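Local atomic coordinates of UDP-L-Rhamnose Synthase (Acanthamoeba polyphaga mimivirus, PDB entry 7JID), a protein that probably makes UDP-L-rhamnose as an NADP-dependent oxidoreductase of the RmlD-like Rossmann family, and is seen here with both the nucleotide sugar and NADP bound. Residues 162-175 and 187-199. Numbering follows the deposited sequence. Where two conformers were deposited one is given.
With AWU ([[(2~{R},3~{S},4~{R},5~{R})-5-[2,4-bis(oxidanylidene)pyrimidin-1-yl]-3,4-bis(oxidanyl)oxolan-2-yl]methoxy-oxidanyl-phosphoryl] [(2~{R},3~{R},4~{R},5~{R},6~{S})-6-methyl-3,4,5-tris(oxidanyl)oxan-2-yl] hydrogen phosphate), chain C.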
loop_
_atom_site.group_PDB
_atom_site.type_symbol
_atom_site.label_atom_id
_atom_site.label_comp_id
_atom_site.label_asym_id
_atom_site.label_seq_id
_atom_site.Cartn_x
_atom_site.Cartn_y
_atom_site.Cartn_z
ATOM N N ILE A 162 15.131 -8.942 7.057
ATOM C CA ILE A 162 16.456 -9.352 6.521
ATOM C C ILE A 162 16.963 -8.216 5.625
ATOM O O ILE A 162 16.145 -7.415 5.140
ATOM C CB ILE A 162 16.407 -10.698 5.791
ATOM C CG1 ILE A 162 15.427 -10.664 4.616
ATOM C CG2 ILE A 162 16.121 -11.809 6.791
ATOM C CD1 ILE A 162 15.737 -11.738 3.589
ATOM N N ARG A 163 18.247 -8.226 5.393
ATOM C CA ARG A 163 18.840 -7.342 4.372
ATOM C C ARG A 163 19.891 -8.082 3.588
ATOM O O ARG A 163 20.657 -8.870 4.182
ATOM C CB ARG A 163 19.481 -6.118 5.007
ATOM C CG ARG A 163 18.511 -5.276 5.800
ATOM C CD ARG A 163 19.129 -3.971 6.292
ATOM N NE ARG A 163 19.381 -3.056 5.182
ATOM C CZ ARG A 163 20.534 -2.483 4.842
ATOM N NH1 ARG A 163 21.675 -2.866 5.371
ATOM N NH2 ARG A 163 20.563 -1.609 3.866
ATOM N N MET A 164 20.059 -7.701 2.330
ATOM C CA MET A 164 21.229 -8.126 1.514
ATOM C C MET A 164 21.570 -9.589 1.798
ATOM O O MET A 164 22.712 -9.967 2.139
ATOM C CB MET A 164 22.430 -7.245 1.842
ATOM C CG MET A 164 22.075 -5.785 1.578
ATOM S SD MET A 164 23.319 -4.641 2.133
ATOM C CE MET A 164 22.757 -3.144 1.330
ATOM N N PRO A 165 20.585 -10.508 1.642
ATOM C CA PRO A 165 20.820 -11.888 2.025
ATOM C C PRO A 165 21.938 -12.583 1.241
ATOM O O PRO A 165 22.099 -12.342 0.036
ATOM C CB PRO A 165 19.502 -12.604 1.727
ATOM C CG PRO A 165 18.727 -11.669 0.852
ATOM C CD PRO A 165 19.206 -10.260 1.204
ATOM N N ILE A 166 22.738 -13.381 1.965
ATOM C CA ILE A 166 23.948 -14.093 1.468
ATOM C C ILE A 166 23.775 -15.598 1.686
ATOM O O ILE A 166 23.236 -15.971 2.721
ATOM C CB ILE A 166 25.182 -13.586 2.213
ATOM C CG1 ILE A 166 25.517 -12.128 1.868
ATOM C CG2 ILE A 166 26.393 -14.487 1.982
ATOM C CD1 ILE A 166 26.362 -11.463 2.911
ATOM N N THR A 167 24.124 -16.393 0.694
ATOM C CA THR A 167 24.276 -17.854 0.866
ATOM C C THR A 167 25.692 -18.267 0.493
ATOM O O THR A 167 26.325 -17.569 -0.333
ATOM C CB THR A 167 23.226 -18.609 0.042
ATOM O OG1 THR A 167 23.332 -18.183 -1.324
ATOM C CG2 THR A 167 21.832 -18.416 0.602
ATOM N N ILE A 168 26.152 -19.365 1.077
ATOM C CA ILE A 168 27.439 -20.021 0.724
ATOM C C ILE A 168 27.341 -20.437 -0.742
ATOM O O ILE A 168 28.235 -20.095 -1.521
ATOM C CB ILE A 168 27.714 -21.219 1.648
ATOM C CG1 ILE A 168 27.860 -20.796 3.110
ATOM C CG2 ILE A 168 28.907 -22.003 1.119
ATOM C CD1 ILE A 168 27.589 -21.920 4.113
ATOM N N GLU A 169 26.248 -21.085 -1.105
ATOM C CA GLU A 169 26.026 -21.469 -2.526
ATOM C C GLU A 169 25.857 -20.185 -3.352
ATOM O O GLU A 169 25.044 -19.370 -2.968
ATOM C CB GLU A 169 24.787 -22.358 -2.650
ATOM C CG GLU A 169 24.704 -23.046 -4.007
ATOM C CD GLU A 169 23.465 -23.892 -4.245
ATOM O OE1 GLU A 169 22.741 -24.184 -3.278
ATOM O OE2 GLU A 169 23.227 -24.246 -5.395
ATOM N N GLN A 170 26.516 -20.074 -4.505
ATOM C CA GLN A 170 26.359 -18.918 -5.415
ATOM C C GLN A 170 24.947 -18.958 -6.019
ATOM O O GLN A 170 24.431 -20.074 -6.295
ATOM C CB GLN A 170 27.464 -18.955 -6.472
ATOM C CG GLN A 170 28.814 -18.576 -5.898
ATOM C CD GLN A 170 28.880 -17.071 -5.816
ATOM O OE1 GLN A 170 28.321 -16.453 -4.914
ATOM N NE2 GLN A 170 29.460 -16.461 -6.833
ATOM N N ASN A 171 24.310 -17.803 -6.184
ATOM C CA ASN A 171 22.935 -17.708 -6.742
ATOM C C ASN A 171 22.760 -16.293 -7.263
ATOM O O ASN A 171 23.301 -15.380 -6.642
ATOM C CB ASN A 171 21.861 -18.070 -5.706
ATOM C CG ASN A 171 20.458 -18.142 -6.276
ATOM O OD1 ASN A 171 19.788 -17.119 -6.446
ATOM N ND2 ASN A 171 19.981 -19.353 -6.542
ATOM N N PRO A 172 22.031 -16.065 -8.387
ATOM C CA PRO A 172 21.797 -14.716 -8.901
ATOM C C PRO A 172 21.223 -13.760 -7.852
ATOM O O PRO A 172 21.440 -12.583 -7.991
ATOM C CB PRO A 172 20.795 -14.881 -10.065
ATOM C CG PRO A 172 20.415 -16.349 -10.059
ATOM C CD PRO A 172 21.486 -17.091 -9.292
ATOM N N ARG A 173 20.507 -14.294 -6.863
ATOM C CA ARG A 173 19.852 -13.501 -5.796
ATOM C C ARG A 173 20.822 -13.180 -4.637
ATOM O O ARG A 173 20.538 -12.216 -3.875
ATOM C CB ARG A 173 18.629 -14.257 -5.257
ATOM C CG ARG A 173 17.495 -14.508 -6.254
ATOM C CD ARG A 173 16.546 -13.331 -6.486
ATOM N NE ARG A 173 17.085 -12.361 -7.440
ATOM C CZ ARG A 173 17.191 -12.552 -8.756
ATOM N NH1 ARG A 173 16.794 -13.690 -9.302
ATOM N NH2 ARG A 173 17.682 -11.600 -9.539
ATOM N N SER A 174 21.889 -13.964 -4.460
ATOM C CA SER A 174 22.818 -13.863 -3.311
ATOM C C SER A 174 23.692 -12.611 -3.430
ATOM O O SER A 174 24.271 -12.344 -4.484
ATOM C CB SER A 174 23.667 -15.077 -3.155
ATOM O OG SER A 174 24.602 -14.901 -2.113
ATOM N N PHE A 175 23.770 -11.826 -2.363
ATOM C CA PHE A 175 24.490 -10.524 -2.380
ATOM C C PHE A 175 25.925 -10.720 -2.885
ATOM O O PHE A 175 26.392 -9.885 -3.657
ATOM C CB PHE A 175 24.452 -9.913 -0.978
ATOM C CG PHE A 175 25.178 -8.614 -0.813
ATOM C CD1 PHE A 175 24.503 -7.415 -0.992
ATOM C CD2 PHE A 175 26.512 -8.606 -0.425
ATOM C CE1 PHE A 175 25.178 -6.224 -0.770
ATOM C CE2 PHE A 175 27.200 -7.403 -0.261
ATOM C CZ PHE A 175 26.520 -6.227 -0.432
ATOM N N SER A 187 30.998 0.766 -2.127
ATOM C CA SER A 187 31.298 0.099 -0.834
ATOM C C SER A 187 30.758 0.934 0.333
ATOM O O SER A 187 31.256 2.037 0.627
ATOM C CB SER A 187 32.769 -0.226 -0.653
ATOM O OG SER A 187 33.030 -0.980 0.524
ATOM N N ILE A 188 29.833 0.376 1.098
ATOM C CA ILE A 188 29.237 1.075 2.263
ATOM C C ILE A 188 28.987 0.029 3.351
ATOM O O ILE A 188 28.409 -1.012 3.065
ATOM C CB ILE A 188 27.929 1.816 1.882
ATOM C CG1 ILE A 188 28.132 2.910 0.807
ATOM C CG2 ILE A 188 27.281 2.405 3.129
ATOM C CD1 ILE A 188 26.846 3.537 0.293
ATOM N N PRO A 189 29.375 0.290 4.623
ATOM C CA PRO A 189 29.083 -0.643 5.724
ATOM C C PRO A 189 27.567 -0.841 5.863
ATOM O O PRO A 189 26.814 0.127 5.907
ATOM C CB PRO A 189 29.716 0.006 6.959
ATOM C CG PRO A 189 30.794 0.895 6.375
ATOM C CD PRO A 189 30.190 1.418 5.099
ATOM N N ASN A 190 27.153 -2.081 6.087
ATOM C CA ASN A 190 25.721 -2.420 6.114
ATOM C C ASN A 190 25.453 -3.644 6.980
ATOM O O ASN A 190 26.364 -4.511 7.117
ATOM C CB ASN A 190 25.274 -2.793 4.706
ATOM C CG ASN A 190 24.718 -1.622 3.944
ATOM O OD1 ASN A 190 23.579 -1.222 4.184
ATOM N ND2 ASN A 190 25.518 -1.094 2.998
ATOM N N SER A 191 24.255 -3.692 7.536
ATOM C CA SER A 191 23.686 -4.888 8.175
ATOM C C SER A 191 23.250 -5.845 7.082
ATOM O O SER A 191 22.452 -5.432 6.197
ATOM C CB SER A 191 22.588 -4.558 9.090
ATOM O OG SER A 191 23.040 -3.880 10.256
ATOM N N MET A 192 23.655 -7.100 7.194
ATOM C CA MET A 192 23.336 -8.140 6.191
ATOM C C MET A 192 22.955 -9.436 6.896
ATOM O O MET A 192 23.288 -9.589 8.032
ATOM C CB MET A 192 24.486 -8.400 5.211
ATOM C CG MET A 192 25.206 -7.155 4.781
ATOM S SD MET A 192 26.247 -7.492 3.341
ATOM C CE MET A 192 26.943 -5.842 3.032
ATOM N N THR A 193 22.303 -10.321 6.159
ATOM C CA THR A 193 21.728 -11.592 6.660
ATOM C C THR A 193 22.420 -12.757 5.971
ATOM O O THR A 193 22.268 -12.894 4.760
ATOM C CB THR A 193 20.230 -11.655 6.372
ATOM O OG1 THR A 193 19.563 -10.561 7.004
ATOM C CG2 THR A 193 19.591 -12.913 6.928
ATOM N N ILE A 194 23.150 -13.591 6.735
ATOM C CA ILE A 194 23.690 -14.854 6.199
ATOM C C ILE A 194 22.622 -15.938 6.361
ATOM O O ILE A 194 22.333 -16.324 7.490
ATOM C CB ILE A 194 25.025 -15.249 6.843
ATOM C CG1 ILE A 194 26.072 -14.139 6.609
ATOM C CG2 ILE A 194 25.446 -16.580 6.237
ATOM C CD1 ILE A 194 27.328 -14.361 7.343
ATOM N N LEU A 195 21.979 -16.316 5.258
ATOM C CA LEU A 195 20.780 -17.183 5.339
ATOM C C LEU A 195 21.178 -18.567 5.850
ATOM O O LEU A 195 20.386 -19.140 6.579
ATOM C CB LEU A 195 20.102 -17.267 3.965
ATOM C CG LEU A 195 19.347 -16.021 3.528
ATOM C CD1 LEU A 195 18.805 -16.207 2.124
ATOM C CD2 LEU A 195 18.222 -15.673 4.491
ATOM N N ASP A 196 22.372 -19.067 5.520
ATOM C CA ASP A 196 22.792 -20.397 6.024
ATOM C C ASP A 196 22.762 -20.409 7.559
ATOM O O ASP A 196 22.364 -21.395 8.144
ATOM C CB ASP A 196 24.146 -20.804 5.469
ATOM C CG ASP A 196 24.185 -20.759 3.969
ATOM O OD1 ASP A 196 23.991 -21.828 3.344
ATOM O OD2 ASP A 196 24.421 -19.670 3.407
ATOM N N GLN A 197 23.139 -19.303 8.188
ATOM C CA GLN A 197 23.205 -19.162 9.649
ATOM C C GLN A 197 21.841 -18.822 10.240
ATOM O O GLN A 197 21.547 -19.272 11.385
ATOM C CB GLN A 197 24.276 -18.120 9.993
ATOM C CG GLN A 197 25.658 -18.648 9.681
ATOM C CD GLN A 197 26.718 -17.577 9.686
ATOM O OE1 GLN A 197 26.493 -16.494 10.221
ATOM N NE2 GLN A 197 27.863 -17.896 9.086
ATOM N N MET A 198 21.019 -18.047 9.546
ATOM C CA MET A 198 19.862 -17.432 10.226
ATOM C C MET A 198 18.552 -18.136 9.826
ATOM O O MET A 198 17.585 -17.944 10.533
ATOM C CB MET A 198 19.863 -15.921 9.998
ATOM C CG MET A 198 21.144 -15.302 10.513
ATOM S SD MET A 198 21.085 -13.491 10.677
ATOM C CE MET A 198 19.962 -13.361 12.070
ATOM N N ILE A 199 18.546 -18.967 8.774
ATOM C CA ILE A 199 17.298 -19.710 8.431
ATOM C C ILE A 199 16.947 -20.620 9.614
ATOM O O ILE A 199 15.800 -20.596 10.053
ATOM C CB ILE A 199 17.387 -20.414 7.070
ATOM C CG1 ILE A 199 17.118 -19.417 5.949
ATOM C CG2 ILE A 199 16.384 -21.573 7.012
ATOM C CD1 ILE A 199 17.342 -19.957 4.574
HETATM P PA AWU C . 21.224 -4.806 -5.995
HETATM O O1A AWU C . 20.696 -3.716 -6.848
HETATM O O2A AWU C . 21.875 -6.000 -6.672
HETATM O O3A AWU C . 20.164 -5.612 -5.056
HETATM P PB AWU C . 18.711 -5.060 -4.507
HETATM O O1B AWU C . 18.755 -3.675 -3.816
HETATM O O2B AWU C . 17.662 -5.305 -5.614
HETATM O O3B AWU C . 18.536 -6.124 -3.325
HETATM C "C5'" AWU C . 15.552 -7.035 -1.480
HETATM O "O5'" AWU C . 16.658 -7.069 -2.360
HETATM C "C4'" AWU C . 16.042 -7.096 -0.043
HETATM O "O4'" AWU C . 14.965 -6.889 0.898
HETATM C "C3'" AWU C . 17.059 -6.022 0.162
HETATM O "O3'" AWU C . 17.707 -6.274 1.381
HETATM C "C2'" AWU C . 18.165 -6.033 -0.888
HETATM C "C1'" AWU C . 17.631 -6.117 -2.249
HETATM N N1 AWU C . 25.777 -2.320 -6.225
HETATM C C2 AWU C . 27.058 -1.959 -6.605
HETATM O O2 AWU C . 27.973 -1.927 -5.757
HETATM N N3 AWU C . 27.315 -1.778 -7.939
HETATM C C4 AWU C . 26.325 -1.794 -8.871
HETATM O O4 AWU C . 26.658 -1.639 -10.104
HETATM C C5 AWU C . 25.039 -2.178 -8.489
HETATM C C6 AWU C . 24.741 -2.337 -7.139
HETATM C C1C AWU C . 25.453 -2.549 -4.788
HETATM C C2C AWU C . 24.221 -1.830 -4.237
HETATM C C3C AWU C . 23.785 -2.784 -3.095
HETATM C C4C AWU C . 24.195 -4.110 -3.649
HETATM C C5C AWU C . 23.062 -4.996 -4.122
HETATM C "C6'" AWU C . 14.714 -8.251 -1.867
HETATM O "O2'" AWU C . 18.895 -7.232 -0.730
HETATM O O2C AWU C . 24.616 -0.576 -3.741
HETATM O O3C AWU C . 24.569 -2.573 -1.935
HETATM O O4C AWU C . 25.019 -3.894 -4.787
HETATM O O5C AWU C . 22.243 -4.179 -4.989
HETATM O O HOH W 1 24.207 -22.175 0.622
#
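Arg163 reaches Asn190 end-on: NH1 and NH2 both donate to the one oxygen, Asn190 OD1, which lies in the guanidinium plane at 2.8 Å from NH1 and 3.1 Å from NH2, while the amide plane is turned 29° from the guanidinium. The bend at chi3 (70°) curls the chain back so that NH1 also meets Ser191 O on a lone pair. Asn260 N gives Asn190 OD1 a further donor. Next door, Met164 crosses Asn190 at about a right angle and sets its CE 3.6 Å from the amide carbon CG. Met192 runs out extended until SD sits over one face of the Phe175 ring, offset toward the rim and 4.0 Å from its centroid, a Met-aromatic contact. This is the loop that leaves strand 157-162 of the Rossmann sheet, and it borders the sugar-nucleotide pocket: Met164 N donates to O3' of the rhamnose, and Phe175 CE1 touches the ribose. Farther along, Thr193 turns OG1 to accept from Arg163 N, and also bonds to Phe216 O, and lays CG2 against Ile162 CG2. A single beta bridge joins Ile166 and Ile194, its two bonds being Ile166 N to Thr193 O and Leu195 N to Ile166 O. At the start of helix 195-207, Asp196 OD2 takes Ile168 N from its syn side, 2.9 Å away but 32° out of the carboxylate plane, and OD1 reaches Glu169 N through a water.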